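Local coordinates for mandelate racemase/muconate lactonizing enzyme-like protein (Roseovarius sp. TM1035, PDB 3RCY) that probably catalyses a magnesium-dependent isomerase-type reaction, as relatives in the mandelate racemase and muconate lactonizing enzyme family of the enolase superfamily do, at residues A[85-90]-A[263-268]; A[98-103]-A[289-294]; A[60-65]-A[76-81]; A[40-45]-A[282-287]. All blocks are in the same frame, centred on the assembly; numbering follows the deposited sequence.

From the N terminus, the chain leaves strand 36-41 through residues 40-45, which wait until 282-287 to close contact 4. After helix 48-63 the chain turns back into helix 71-80, and 60-65 meets 76-81 across only ten intervening residues: contact 3, the one short closure. Residues 85-90 and 98-103, at the start and along helix 89-110, open contacts 1 and 2. After a long run through the barrel, 263-268 closes contact 1, 282-287 closes contact 4, and 289-294 closes contact 2. Contacts 1 and 3 therefore nest inside contact 4, while contact 2 crosses both 1 and 4. Contact 3 stays within the N-terminal domain; the other three tie that domain to the barrel.

Contact 1 of 4, residues A[85-90]-A[263-268]; sequences QRPDLT and LTTKAE. With RIB (alpha-D-ribofuranose), chain L; RIB (alpha-D-ribofuranose), chain M.
Leu89 and Thr264 bring the two backbones nearest, their CA atoms 6.5 Å apart, where the chain enters helix 89-110 and helix 266-274. Asp88 and Thr265 occupy the N-cap positions of these helices. Pro87 carries the packing: its CB sits 3.7 Å from Thr264 CG2, and its ring crosses the Thr265 side chain at about a right angle, Pro87 CG 3.4 Å from Thr265 OG1. Thr264 CG2 also reaches Leu89 CD1. A water sits between Leu89 O and Thr264 OG1; Arg287 O is also within hydrogen-bonding distance of OG1, so the two acceptors probably compete for its one proton. The Arg86 chain, with CG squeezed between backbone N and carbonyl carbon (chi1 36°), curls back and grips Pro87 O side-on with NE and NH2. That lays a guanidinium face under one ribose, whose O2 lies 3.0 Å from Arg86 NH1. The same sugar donates from O5 to Ala267 O at 2.8 Å. Glu268 OE1 takes the Thr264 N-H from above the carboxylate plane, at 2.8 Å, and a weak bond from O2 of a second ribose. Its OE2 forms a reciprocated salt bridge with Arg86 of a second subunit, placing the sugar pocket at a subunit interface. Around it, Tyr79 of helix 71-80 packs on Pro87 and Ala267, Ile92 of helix 89-110 on Thr264 and Thr265, and Glu293 of helix 290-302 on Thr265.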
loop_
_atom_site.group_PDB
_atom_site.type_symbol
_atom_site.label_atom_id
_atom_site.label_comp_id
_atom_site.label_asym_id
_atom_site.label_seq_id
_atom_site.Cartn_x
_atom_site.Cartn_y
_atom_site.Cartn_z
ATOM N N GLN A 85 -20.340 -16.702 15.958
ATOM C CA GLN A 85 -19.043 -16.097 16.306
ATOM C C GLN A 85 -18.646 -15.025 15.281
ATOM O O GLN A 85 -17.481 -14.890 14.897
ATOM C CB GLN A 85 -17.939 -17.164 16.495
ATOM C CG GLN A 85 -16.834 -16.717 17.468
ATOM C CD GLN A 85 -15.900 -17.843 17.857
ATOM O OE1 GLN A 85 -14.971 -18.171 17.117
ATOM N NE2 GLN A 85 -16.147 -18.449 19.021
ATOM N N ARG A 86 -19.661 -14.302 14.821
ATOM C CA ARG A 86 -19.510 -13.016 14.145
ATOM C C ARG A 86 -20.726 -12.178 14.567
ATOM O O ARG A 86 -21.716 -12.734 15.054
ATOM C CB ARG A 86 -19.383 -13.172 12.613
ATOM C CG ARG A 86 -20.211 -14.299 11.980
ATOM C CD ARG A 86 -21.727 -14.013 11.956
ATOM N NE ARG A 86 -22.040 -12.607 11.695
ATOM C CZ ARG A 86 -22.014 -12.028 10.496
ATOM N NH1 ARG A 86 -21.695 -12.722 9.406
ATOM N NH2 ARG A 86 -22.306 -10.739 10.387
ATOM N N PRO A 87 -20.654 -10.844 14.416
ATOM C CA PRO A 87 -21.714 -10.020 14.988
ATOM C C PRO A 87 -23.105 -10.330 14.427
ATOM O O PRO A 87 -23.296 -10.305 13.217
ATOM C CB PRO A 87 -21.290 -8.590 14.615
ATOM C CG PRO A 87 -19.820 -8.668 14.399
ATOM C CD PRO A 87 -19.609 -10.022 13.772
ATOM N N ASP A 88 -24.050 -10.636 15.315
ATOM C CA ASP A 88 -25.464 -10.755 14.951
ATOM C C ASP A 88 -26.173 -9.528 15.505
ATOM O O ASP A 88 -26.351 -9.408 16.713
ATOM C CB ASP A 88 -26.078 -12.040 15.529
ATOM C CG ASP A 88 -27.546 -12.238 15.122
ATOM O OD1 ASP A 88 -28.331 -11.272 15.144
ATOM O OD2 ASP A 88 -27.922 -13.380 14.787
ATOM N N LEU A 89 -26.586 -8.623 14.619
ATOM C CA LEU A 89 -27.153 -7.338 15.038
ATOM C C LEU A 89 -28.311 -7.497 16.037
ATOM O O LEU A 89 -28.394 -6.775 17.033
ATOM C CB LEU A 89 -27.591 -6.530 13.814
ATOM C CG LEU A 89 -28.040 -5.089 14.067
ATOM C CD1 LEU A 89 -26.861 -4.207 14.507
ATOM C CD2 LEU A 89 -28.696 -4.537 12.823
ATOM N N THR A 90 -29.176 -8.473 15.787
ATOM C CA THR A 90 -30.359 -8.683 16.617
ATOM C C THR A 90 -30.030 -9.359 17.957
ATOM O O THR A 90 -30.471 -8.889 19.016
ATOM C CB THR A 90 -31.445 -9.462 15.827
ATOM O OG1 THR A 90 -32.080 -8.574 14.906
ATOM C CG2 THR A 90 -32.508 -10.056 16.751
ATOM N N LEU A 263 -23.545 0.097 14.142
ATOM C CA LEU A 263 -22.485 -0.912 14.180
ATOM C C LEU A 263 -22.534 -1.699 15.482
ATOM O O LEU A 263 -23.114 -1.243 16.482
ATOM C CB LEU A 263 -21.100 -0.255 14.008
ATOM C CG LEU A 263 -20.870 0.527 12.711
ATOM C CD1 LEU A 263 -19.384 0.946 12.589
ATOM C CD2 LEU A 263 -21.308 -0.263 11.457
ATOM N N THR A 264 -21.918 -2.877 15.484
ATOM C CA THR A 264 -21.976 -3.707 16.669
ATOM C C THR A 264 -20.725 -4.540 16.904
ATOM O O THR A 264 -20.208 -5.179 15.979
ATOM C CB THR A 264 -23.242 -4.606 16.674
ATOM O OG1 THR A 264 -23.298 -5.328 17.905
ATOM C CG2 THR A 264 -23.241 -5.583 15.500
ATOM N N THR A 265 -20.301 -4.556 18.171
ATOM C CA THR A 265 -19.090 -5.242 18.677
ATOM C C THR A 265 -17.793 -4.633 18.161
ATOM O O THR A 265 -17.768 -3.952 17.131
ATOM C CB THR A 265 -19.024 -6.787 18.408
ATOM O OG1 THR A 265 -18.519 -7.024 17.089
ATOM C CG2 THR A 265 -20.379 -7.503 18.615
ATOM N N LYS A 266 -16.708 -4.911 18.884
ATOM C CA LYS A 266 -15.370 -4.491 18.487
ATOM C C LYS A 266 -14.955 -5.042 17.117
ATOM O O LYS A 266 -14.126 -4.439 16.446
ATOM C CB LYS A 266 -14.340 -4.891 19.559
ATOM C CG LYS A 266 -14.183 -6.402 19.765
ATOM C CD LYS A 266 -13.560 -6.705 21.127
ATOM C CE LYS A 266 -13.669 -8.195 21.487
ATOM N NZ LYS A 266 -15.081 -8.693 21.641
ATOM N N ALA A 267 -15.526 -6.178 16.704
ATOM C CA ALA A 267 -15.222 -6.739 15.371
ATOM C C ALA A 267 -15.608 -5.786 14.235
ATOM O O ALA A 267 -15.061 -5.876 13.141
ATOM C CB ALA A 267 -15.897 -8.109 15.173
ATOM N N GLU A 268 -16.550 -4.880 14.496
ATOM C CA GLU A 268 -16.960 -3.887 13.496
ATOM C C GLU A 268 -16.316 -2.529 13.720
ATOM O O GLU A 268 -16.027 -1.819 12.762
ATOM C CB GLU A 268 -18.487 -3.759 13.447
ATOM C CG GLU A 268 -19.130 -4.973 12.792
ATOM C CD GLU A 268 -20.649 -4.888 12.651
ATOM O OE1 GLU A 268 -21.262 -3.840 12.959
ATOM O OE2 GLU A 268 -21.234 -5.900 12.212
HETATM O O5 RIB L . -16.343 -8.059 11.845
HETATM C C5 RIB L . -16.372 -7.388 10.582
HETATM C C4 RIB L . -17.441 -8.041 9.725
HETATM O O4 RIB L . -16.816 -8.751 8.657
HETATM C C3 RIB L . -18.222 -9.044 10.550
HETATM O O3 RIB L . -19.587 -8.603 10.667
HETATM C C2 RIB L . -18.042 -10.380 9.844
HETATM O O2 RIB L . -19.290 -11.002 9.563
HETATM C C1 RIB L . -17.343 -10.071 8.530
HETATM O O1 RIB L . -16.292 -11.008 8.228
HETATM O O5 RIB M . -20.392 -5.470 5.609
HETATM C C5 RIB M . -19.237 -5.110 6.373
HETATM C C4 RIB M . -19.702 -4.688 7.755
HETATM O O4 RIB M . -18.802 -3.731 8.309
HETATM C C3 RIB M . -21.046 -3.994 7.692
HETATM O O3 RIB M . -22.076 -4.907 8.026
HETATM C C2 RIB M . -20.989 -2.927 8.746
HETATM O O2 RIB M . -21.646 -3.385 9.924
HETATM C C1 RIB M . -19.515 -2.723 9.033
HETATM O O1 RIB M . -19.118 -1.412 8.612
HETATM O O HOH W 1 -26.008 -5.698 17.860
#

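Contact 2 of 4, residues A[98-103]-A[289-294]; sequences LEIACW and GGIWEM
Glu99 reaches across to the beginning of helix 290-302 and takes one backbone N-H on each carboxylate oxygen. Ile291 N meets Glu99 OE1 at 2.8 Å on its syn side, tilted out of the carboxylate plane, while Trp292 N lies 2.9 Å from Glu99 OE2, on its syn lone pair and almost straight (167°). OE2 also receives a water that bonds to Gly289 O and Glu293 N, and a weak bond from Trp103 NE1. Gly290 lets the carboxylate in: a CB there would collide with Glu99 OE1, 3.3 Å from Gly290 CA. Beside this polar centre, Ile291 CB sits over the five-membered ring of Trp103 in a CH-pi contact. Trp103 CZ2 comes within 3.4 Å of Trp292 CE3, the two six-membered rings nearly parallel but displaced enough to share little face area. Further out, the helix segments cross nearly at a right angle (95°), axes 8.7 Å apart; Ile71 of helix 71-80 covers Glu99 and Trp292. With a leucine in place of Glu99, the N-H groups of Ile291 and Trp292 would probably be left buried without their acceptor. These donors come from the start of helix 290-302, and its dipole is likely to favour the negative charge.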
loop_
_atom_site.group_PDB
_atom_site.type_symbol
_atom_site.label_atom_id
_atom_site.label_comp_id
_atom_site.label_asym_id
_atom_site.label_seq_id
_atom_site.Cartn_x
_atom_site.Cartn_y
_atom_site.Cartn_z
ATOM N N LEU A 98 -29.238 -6.706 28.396
ATOM C CA LEU A 98 -29.083 -7.622 29.528
ATOM C C LEU A 98 -27.746 -7.383 30.250
ATOM O O LEU A 98 -27.673 -7.454 31.481
ATOM C CB LEU A 98 -29.195 -9.071 29.047
ATOM C CG LEU A 98 -30.526 -9.450 28.366
ATOM C CD1 LEU A 98 -30.409 -10.751 27.568
ATOM C CD2 LEU A 98 -31.660 -9.543 29.384
ATOM N N GLU A 99 -26.702 -7.089 29.473
ATOM C CA GLU A 99 -25.367 -6.798 30.024
ATOM C C GLU A 99 -25.374 -5.504 30.852
ATOM O O GLU A 99 -24.743 -5.426 31.914
ATOM C CB GLU A 99 -24.321 -6.739 28.892
ATOM C CG GLU A 99 -22.862 -6.662 29.356
ATOM C CD GLU A 99 -22.265 -5.252 29.359
ATOM O OE1 GLU A 99 -23.030 -4.255 29.384
ATOM O OE2 GLU A 99 -21.002 -5.136 29.372
ATOM N N ILE A 100 -26.094 -4.494 30.368
ATOM C CA ILE A 100 -26.239 -3.238 31.112
ATOM C C ILE A 100 -26.928 -3.481 32.466
ATOM O O ILE A 100 -26.510 -2.923 33.489
ATOM C CB ILE A 100 -26.981 -2.154 30.282
ATOM C CG1 ILE A 100 -26.100 -1.690 29.110
ATOM C CG2 ILE A 100 -27.363 -0.951 31.163
ATOM C CD1 ILE A 100 -26.871 -1.000 27.960
ATOM N N ALA A 101 -27.966 -4.325 32.472
ATOM C CA ALA A 101 -28.633 -4.728 33.719
ATOM C C ALA A 101 -27.677 -5.455 34.670
ATOM O O ALA A 101 -27.772 -5.294 35.889
ATOM C CB ALA A 101 -29.864 -5.597 33.421
ATOM N N CYS A 102 -26.762 -6.257 34.119
ATOM C CA CYS A 102 -25.735 -6.932 34.927
ATOM C C CYS A 102 -24.837 -5.921 35.636
ATOM O O CYS A 102 -24.507 -6.101 36.822
ATOM C CB CYS A 102 -24.885 -7.893 34.088
ATOM S SG CYS A 102 -25.766 -9.353 33.474
ATOM N N TRP A 103 -24.453 -4.861 34.921
ATOM C CA TRP A 103 -23.648 -3.793 35.522
ATOM C C TRP A 103 -24.404 -3.050 36.616
ATOM O O TRP A 103 -23.831 -2.723 37.652
ATOM C CB TRP A 103 -23.110 -2.825 34.464
ATOM C CG TRP A 103 -21.972 -3.435 33.717
ATOM C CD1 TRP A 103 -22.002 -3.964 32.462
ATOM C CD2 TRP A 103 -20.644 -3.639 34.211
ATOM N NE1 TRP A 103 -20.762 -4.465 32.130
ATOM C CE2 TRP A 103 -19.910 -4.270 33.186
ATOM C CE3 TRP A 103 -19.996 -3.326 35.417
ATOM C CZ2 TRP A 103 -18.560 -4.606 33.329
ATOM C CZ3 TRP A 103 -18.648 -3.649 35.557
ATOM C CH2 TRP A 103 -17.950 -4.289 34.519
ATOM N N GLY A 289 -23.033 -4.221 22.129
ATOM C CA GLY A 289 -22.448 -5.281 22.950
ATOM C C GLY A 289 -22.383 -4.962 24.433
ATOM O O GLY A 289 -21.886 -5.774 25.220
ATOM N N GLY A 290 -22.861 -3.780 24.806
ATOM C CA GLY A 290 -22.892 -3.336 26.197
ATOM C C GLY A 290 -21.665 -2.561 26.656
ATOM O O GLY A 290 -20.798 -2.203 25.852
ATOM N N ILE A 291 -21.599 -2.319 27.964
ATOM C CA ILE A 291 -20.606 -1.417 28.563
ATOM C C ILE A 291 -19.173 -1.941 28.424
ATOM O O ILE A 291 -18.286 -1.201 27.997
ATOM C CB ILE A 291 -20.944 -1.105 30.053
ATOM C CG1 ILE A 291 -22.272 -0.344 30.153
ATOM C CG2 ILE A 291 -19.801 -0.319 30.742
ATOM C CD1 ILE A 291 -22.885 -0.305 31.560
ATOM N N TRP A 292 -18.955 -3.204 28.784
ATOM C CA TRP A 292 -17.610 -3.800 28.774
ATOM C C TRP A 292 -17.039 -3.895 27.364
ATOM O O TRP A 292 -15.891 -3.533 27.136
ATOM C CB TRP A 292 -17.631 -5.182 29.431
ATOM C CG TRP A 292 -16.282 -5.721 29.845
ATOM C CD1 TRP A 292 -15.620 -6.791 29.301
ATOM C CD2 TRP A 292 -15.442 -5.223 30.896
ATOM N NE1 TRP A 292 -14.418 -6.988 29.951
ATOM C CE2 TRP A 292 -14.287 -6.045 30.937
ATOM C CE3 TRP A 292 -15.557 -4.171 31.820
ATOM C CZ2 TRP A 292 -13.252 -5.844 31.863
ATOM C CZ3 TRP A 292 -14.530 -3.968 32.740
ATOM C CH2 TRP A 292 -13.386 -4.804 32.752
ATOM N N GLU A 293 -17.845 -4.387 26.424
ATOM C CA GLU A 293 -17.437 -4.467 25.018
ATOM C C GLU A 293 -17.061 -3.072 24.491
ATOM O O GLU A 293 -16.057 -2.911 23.792
ATOM C CB GLU A 293 -18.552 -5.122 24.178
ATOM C CG GLU A 293 -18.286 -5.214 22.679
ATOM C CD GLU A 293 -17.285 -6.288 22.284
ATOM O OE1 GLU A 293 -16.676 -6.944 23.163
ATOM O OE2 GLU A 293 -17.115 -6.479 21.064
ATOM N N MET A 294 -17.838 -2.061 24.871
ATOM C CA MET A 294 -17.529 -0.693 24.462
ATOM C C MET A 294 -16.302 -0.089 25.155
ATOM O O MET A 294 -15.665 0.801 24.592
ATOM C CB MET A 294 -18.762 0.217 24.568
ATOM C CG MET A 294 -19.812 -0.068 23.473
ATOM S SD MET A 294 -19.101 -0.108 21.806
ATOM C CE MET A 294 -18.808 -1.854 21.542
HETATM O O HOH W 2 -20.083 -6.262 27.142
#

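Contact 3 of 4, residues A[60-65]-A[76-81]; sequences ARHMEG and RRVYSS
His62 swings CG opposite its own carbonyl carbon (chi1 -55°) and Ser81 sets OG opposite its backbone N (chi1 -168°), which brings the imidazole edge onto the hydroxyl. The setting is the helical hairpin of the N-terminal capping domain: the last part of helix 48-63, with a wider pi-type turn at 60-63, beside the end of helix 71-80. The imidazole lies over the second helix: Val78 CA makes a CH-pi contact with one face, where Arg77 O also sits, and Arg61 CG covers the opposite face. Val78 CG2 meets His62 CD2 at 3.7 Å. Arg77 slides past the ring in the opposite direction, extended as far as NE, and its NH1 donates to His62 O at 2.9 Å. That guanidinium has further mates in Glu66 and in Glu391 of a second subunit. Ser81 OG is hydrogen-bonded to Ser45 O of the second subunit, so the hairpin end joins an interface. His62 NE2 donates to Ser81 OG close to the ring plane, at 2.8 Å.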
loop_
_atom_site.group_PDB
_atom_site.type_symbol
_atom_site.label_atom_id
_atom_site.label_comp_id
_atom_site.label_asym_id
_atom_site.label_seq_id
_atom_site.Cartn_x
_atom_site.Cartn_y
_atom_site.Cartn_z
ATOM N N ALA A 60 -32.202 -16.952 28.663
ATOM C CA ALA A 60 -32.384 -18.315 29.184
ATOM C C ALA A 60 -31.218 -19.219 28.789
ATOM O O ALA A 60 -30.765 -20.037 29.583
ATOM C CB ALA A 60 -33.725 -18.920 28.721
ATOM N N ARG A 61 -30.730 -19.046 27.563
ATOM C CA ARG A 61 -29.713 -19.928 26.993
ATOM C C ARG A 61 -28.306 -19.640 27.531
ATOM O O ARG A 61 -27.534 -20.569 27.796
ATOM C CB ARG A 61 -29.735 -19.830 25.459
ATOM C CG ARG A 61 -29.016 -20.969 24.730
ATOM C CD ARG A 61 -29.211 -20.885 23.210
ATOM N NE ARG A 61 -30.627 -20.906 22.822
ATOM C CZ ARG A 61 -31.380 -22.002 22.731
ATOM N NH1 ARG A 61 -30.877 -23.203 22.992
ATOM N NH2 ARG A 61 -32.652 -21.889 22.372
ATOM N N HIS A 62 -27.973 -18.360 27.696
ATOM C CA HIS A 62 -26.573 -17.973 27.948
ATOM C C HIS A 62 -26.315 -17.275 29.274
ATOM O O HIS A 62 -25.166 -17.153 29.687
ATOM C CB HIS A 62 -26.041 -17.095 26.801
ATOM C CG HIS A 62 -26.173 -17.729 25.450
ATOM N ND1 HIS A 62 -25.560 -18.917 25.123
ATOM C CD2 HIS A 62 -26.862 -17.345 24.348
ATOM C CE1 HIS A 62 -25.861 -19.239 23.878
ATOM N NE2 HIS A 62 -26.651 -18.302 23.385
ATOM N N MET A 63 -27.365 -16.800 29.937
ATOM C CA MET A 63 -27.162 -15.931 31.105
ATOM C C MET A 63 -27.829 -16.401 32.400
ATOM O O MET A 63 -27.271 -16.222 33.485
ATOM C CB MET A 63 -27.574 -14.490 30.778
ATOM C CG MET A 63 -26.872 -13.929 29.538
ATOM S SD MET A 63 -27.423 -12.283 29.084
ATOM C CE MET A 63 -26.627 -11.303 30.363
ATOM N N GLU A 64 -29.019 -16.985 32.288
ATOM C CA GLU A 64 -29.750 -17.456 33.464
ATOM C C GLU A 64 -28.907 -18.464 34.242
ATOM O O GLU A 64 -28.361 -19.410 33.662
ATOM C CB GLU A 64 -31.098 -18.067 33.061
ATOM C CG GLU A 64 -32.034 -18.368 34.234
ATOM C CD GLU A 64 -33.338 -19.032 33.794
ATOM O OE1 GLU A 64 -33.619 -19.087 32.568
ATOM O OE2 GLU A 64 -34.088 -19.506 34.677
ATOM N N GLY A 65 -28.784 -18.235 35.546
ATOM C CA GLY A 65 -27.987 -19.101 36.419
ATOM C C GLY A 65 -26.509 -18.728 36.483
ATOM O O GLY A 65 -25.750 -19.342 37.238
ATOM N N ARG A 76 -19.045 -13.947 25.060
ATOM C CA ARG A 76 -18.578 -15.019 24.172
ATOM C C ARG A 76 -19.674 -16.032 23.838
ATOM O O ARG A 76 -19.769 -16.485 22.702
ATOM C CB ARG A 76 -17.364 -15.765 24.746
ATOM C CG ARG A 76 -16.052 -14.949 24.882
ATOM C CD ARG A 76 -15.672 -14.169 23.615
ATOM N NE ARG A 76 -15.596 -15.016 22.421
ATOM C CZ ARG A 76 -15.175 -14.600 21.229
ATOM N NH1 ARG A 76 -14.776 -13.335 21.060
ATOM N NH2 ARG A 76 -15.157 -15.452 20.199
ATOM N N ARG A 77 -20.471 -16.404 24.838
ATOM C CA ARG A 77 -21.569 -17.344 24.642
ATOM C C ARG A 77 -22.572 -16.832 23.614
ATOM O O ARG A 77 -22.928 -17.554 22.694
ATOM C CB ARG A 77 -22.301 -17.601 25.958
ATOM C CG ARG A 77 -21.589 -18.508 26.924
ATOM C CD ARG A 77 -22.402 -18.597 28.204
ATOM N NE ARG A 77 -21.805 -19.486 29.189
ATOM C CZ ARG A 77 -22.072 -19.449 30.496
ATOM N NH1 ARG A 77 -22.918 -18.547 30.989
ATOM N NH2 ARG A 77 -21.472 -20.303 31.316
ATOM N N VAL A 78 -23.030 -15.591 23.780
ATOM C CA VAL A 78 -24.041 -15.028 22.882
ATOM C C VAL A 78 -23.441 -14.762 21.496
ATOM O O VAL A 78 -24.047 -15.085 20.479
ATOM C CB VAL A 78 -24.688 -13.729 23.451
ATOM C CG1 VAL A 78 -25.766 -13.211 22.513
ATOM C CG2 VAL A 78 -25.279 -13.998 24.829
ATOM N N TYR A 79 -22.236 -14.200 21.480
ATOM C CA TYR A 79 -21.510 -13.917 20.241
ATOM C C TYR A 79 -21.298 -15.167 19.390
ATOM O O TYR A 79 -21.345 -15.094 18.154
ATOM C CB TYR A 79 -20.158 -13.283 20.576
ATOM C CG TYR A 79 -19.368 -12.768 19.395
ATOM C CD1 TYR A 79 -19.780 -11.634 18.698
ATOM C CD2 TYR A 79 -18.179 -13.384 19.011
ATOM C CE1 TYR A 79 -19.049 -11.141 17.623
ATOM C CE2 TYR A 79 -17.429 -12.892 17.938
ATOM C CZ TYR A 79 -17.877 -11.767 17.257
ATOM O OH TYR A 79 -17.149 -11.262 16.210
ATOM N N SER A 80 -21.086 -16.303 20.060
ATOM C CA SER A 80 -20.799 -17.575 19.400
ATOM C C SER A 80 -22.041 -18.435 19.158
ATOM O O SER A 80 -21.962 -19.485 18.490
ATOM C CB SER A 80 -19.800 -18.383 20.242
ATOM O OG SER A 80 -18.628 -17.623 20.511
ATOM N N SER A 81 -23.173 -17.996 19.709
ATOM C CA SER A 81 -24.399 -18.786 19.747
ATOM C C SER A 81 -24.771 -19.433 18.416
ATOM O O SER A 81 -24.874 -18.759 17.389
ATOM C CB SER A 81 -25.565 -17.935 20.265
ATOM O OG SER A 81 -26.690 -18.747 20.578
#

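Contact 4 of 4, residues A[40-45]-A[282-287]; sequences ECYAAS and QPALGR
Tyr42 turns an edge of its ring to one face of the Arg287 guanidinium, the planes 70° apart: Tyr42 CE2 is 3.5 Å from Arg287 NH1, which lies near the ring plane. The ring and guanidinium join the end of strand 36-41, in the capping domain, to the turn after barrel strand 280-281, as in the enolase superfamily, where the two domains enclose the active site. Ala284 CB packs obliquely against Tyr42 CD2 (3.7 Å), and the ring of His386 also meets Tyr42. Three waters lie in the guanidinium plane along its NE and NH2 edge. One joins NE to Tyr42 O, and a second joins NH2 to Ala44 N and Ser45 OG. Arg287 reaches the waters with CG opposite its backbone N (chi1 161°) and a bend at chi3, while NH1 bonds to the backbone O of Glu261, a magnesium ligand. A methionine in place of Arg287 is likely to leave the Glu261 carbonyl without this donor and the waters without their shared partner. Tyr42 N donates to Gly286 O at 2.9 Å. Gly286 must be bare here: a CB would clash with Glu40 O, a buried oxygen with no polar partner in the model, 3.4 Å from Gly286 CA.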
loop_
_atom_site.group_PDB
_atom_site.type_symbol
_atom_site.label_atom_id
_atom_site.label_comp_id
_atom_site.label_asym_id
_atom_site.label_seq_id
_atom_site.Cartn_x
_atom_site.Cartn_y
_atom_site.Cartn_z
ATOM N N GLU A 40 -31.280 -1.634 28.788
ATOM C CA GLU A 40 -32.093 -1.211 27.654
ATOM C C GLU A 40 -31.522 -1.781 26.358
ATOM O O GLU A 40 -30.323 -1.663 26.102
ATOM C CB GLU A 40 -32.181 0.318 27.606
ATOM C CG GLU A 40 -32.990 0.853 26.432
ATOM C CD GLU A 40 -33.398 2.309 26.586
ATOM O OE1 GLU A 40 -33.086 2.946 27.625
ATOM O OE2 GLU A 40 -34.041 2.814 25.637
ATOM N N CYS A 41 -32.373 -2.440 25.573
ATOM C CA CYS A 41 -31.953 -2.998 24.286
ATOM C C CYS A 41 -32.241 -2.026 23.152
ATOM O O CYS A 41 -33.263 -1.341 23.152
ATOM C CB CYS A 41 -32.655 -4.330 24.004
ATOM S SG CYS A 41 -32.325 -5.606 25.230
ATOM N N TYR A 42 -31.331 -1.979 22.188
ATOM C CA TYR A 42 -31.476 -1.133 21.019
ATOM C C TYR A 42 -31.406 -2.042 19.793
ATOM O O TYR A 42 -30.316 -2.425 19.341
ATOM C CB TYR A 42 -30.381 -0.058 21.009
ATOM C CG TYR A 42 -30.653 1.107 20.075
ATOM C CD1 TYR A 42 -31.653 2.040 20.363
ATOM C CD2 TYR A 42 -29.902 1.282 18.915
ATOM C CE1 TYR A 42 -31.908 3.113 19.512
ATOM C CE2 TYR A 42 -30.144 2.352 18.053
ATOM C CZ TYR A 42 -31.146 3.265 18.364
ATOM O OH TYR A 42 -31.395 4.322 17.519
ATOM N N ALA A 43 -32.580 -2.419 19.292
ATOM C CA ALA A 43 -32.701 -3.384 18.206
ATOM C C ALA A 43 -34.100 -3.297 17.595
ATOM O O ALA A 43 -35.097 -3.547 18.280
ATOM C CB ALA A 43 -32.441 -4.792 18.730
ATOM N N ALA A 44 -34.173 -2.930 16.318
ATOM C CA ALA A 44 -35.469 -2.778 15.648
ATOM C C ALA A 44 -35.496 -3.311 14.218
ATOM O O ALA A 44 -36.308 -2.861 13.414
ATOM C CB ALA A 44 -35.922 -1.330 15.675
ATOM N N SER A 45 -34.643 -4.279 13.899
ATOM C CA SER A 45 -34.749 -4.955 12.596
ATOM C C SER A 45 -36.101 -5.658 12.510
ATOM O O SER A 45 -36.703 -5.737 11.440
ATOM C CB SER A 45 -33.622 -5.969 12.394
ATOM O OG SER A 45 -32.361 -5.406 12.728
ATOM N N GLN A 282 -19.496 6.338 17.709
ATOM C CA GLN A 282 -20.786 6.611 18.339
ATOM C C GLN A 282 -21.605 5.338 18.561
ATOM O O GLN A 282 -22.719 5.210 18.033
ATOM C CB GLN A 282 -21.580 7.604 17.481
ATOM C CG GLN A 282 -20.820 8.888 17.139
ATOM C CD GLN A 282 -21.518 9.695 16.071
ATOM O OE1 GLN A 282 -21.778 9.202 14.967
ATOM N NE2 GLN A 282 -21.824 10.950 16.387
ATOM N N PRO A 283 -21.069 4.384 19.347
ATOM C CA PRO A 283 -21.856 3.171 19.519
ATOM C C PRO A 283 -23.107 3.458 20.331
ATOM O O PRO A 283 -23.115 4.359 21.188
ATOM C CB PRO A 283 -20.935 2.264 20.323
ATOM C CG PRO A 283 -20.123 3.235 21.178
ATOM C CD PRO A 283 -19.904 4.431 20.255
ATOM N N ALA A 284 -24.171 2.731 20.020
ATOM C CA ALA A 284 -25.304 2.652 20.923
ATOM C C ALA A 284 -25.029 1.454 21.826
ATOM O O ALA A 284 -25.040 0.310 21.361
ATOM C CB ALA A 284 -26.602 2.454 20.133
ATOM N N LEU A 285 -24.778 1.713 23.110
ATOM C CA LEU A 285 -24.413 0.644 24.060
ATOM C C LEU A 285 -25.451 -0.476 24.148
ATOM O O LEU A 285 -25.099 -1.637 24.381
ATOM C CB LEU A 285 -24.121 1.217 25.450
ATOM C CG LEU A 285 -22.658 1.640 25.693
ATOM C CD1 LEU A 285 -22.230 2.782 24.771
ATOM C CD2 LEU A 285 -22.447 2.049 27.143
ATOM N N GLY A 286 -26.720 -0.121 23.953
ATOM C CA GLY A 286 -27.818 -1.104 23.916
ATOM C C GLY A 286 -27.839 -1.948 22.651
ATOM O O GLY A 286 -28.618 -2.895 22.542
ATOM N N ARG A 287 -26.989 -1.595 21.692
ATOM C CA ARG A 287 -26.848 -2.356 20.458
ATOM C C ARG A 287 -25.488 -3.028 20.340
ATOM O O ARG A 287 -25.386 -4.173 19.894
ATOM C CB ARG A 287 -27.052 -1.437 19.240
ATOM C CG ARG A 287 -26.485 -2.013 17.933
ATOM C CD ARG A 287 -26.913 -1.195 16.736
ATOM N NE ARG A 287 -28.261 -1.549 16.286
ATOM C CZ ARG A 287 -29.086 -0.710 15.669
ATOM N NH1 ARG A 287 -28.721 0.549 15.452
ATOM N NH2 ARG A 287 -30.279 -1.127 15.273
HETATM O O HOH W 3 -29.404 -3.946 17.260
HETATM O O HOH W 4 -31.405 -3.881 15.060
HETATM O O HOH W 5 -32.822 -0.429 14.733
#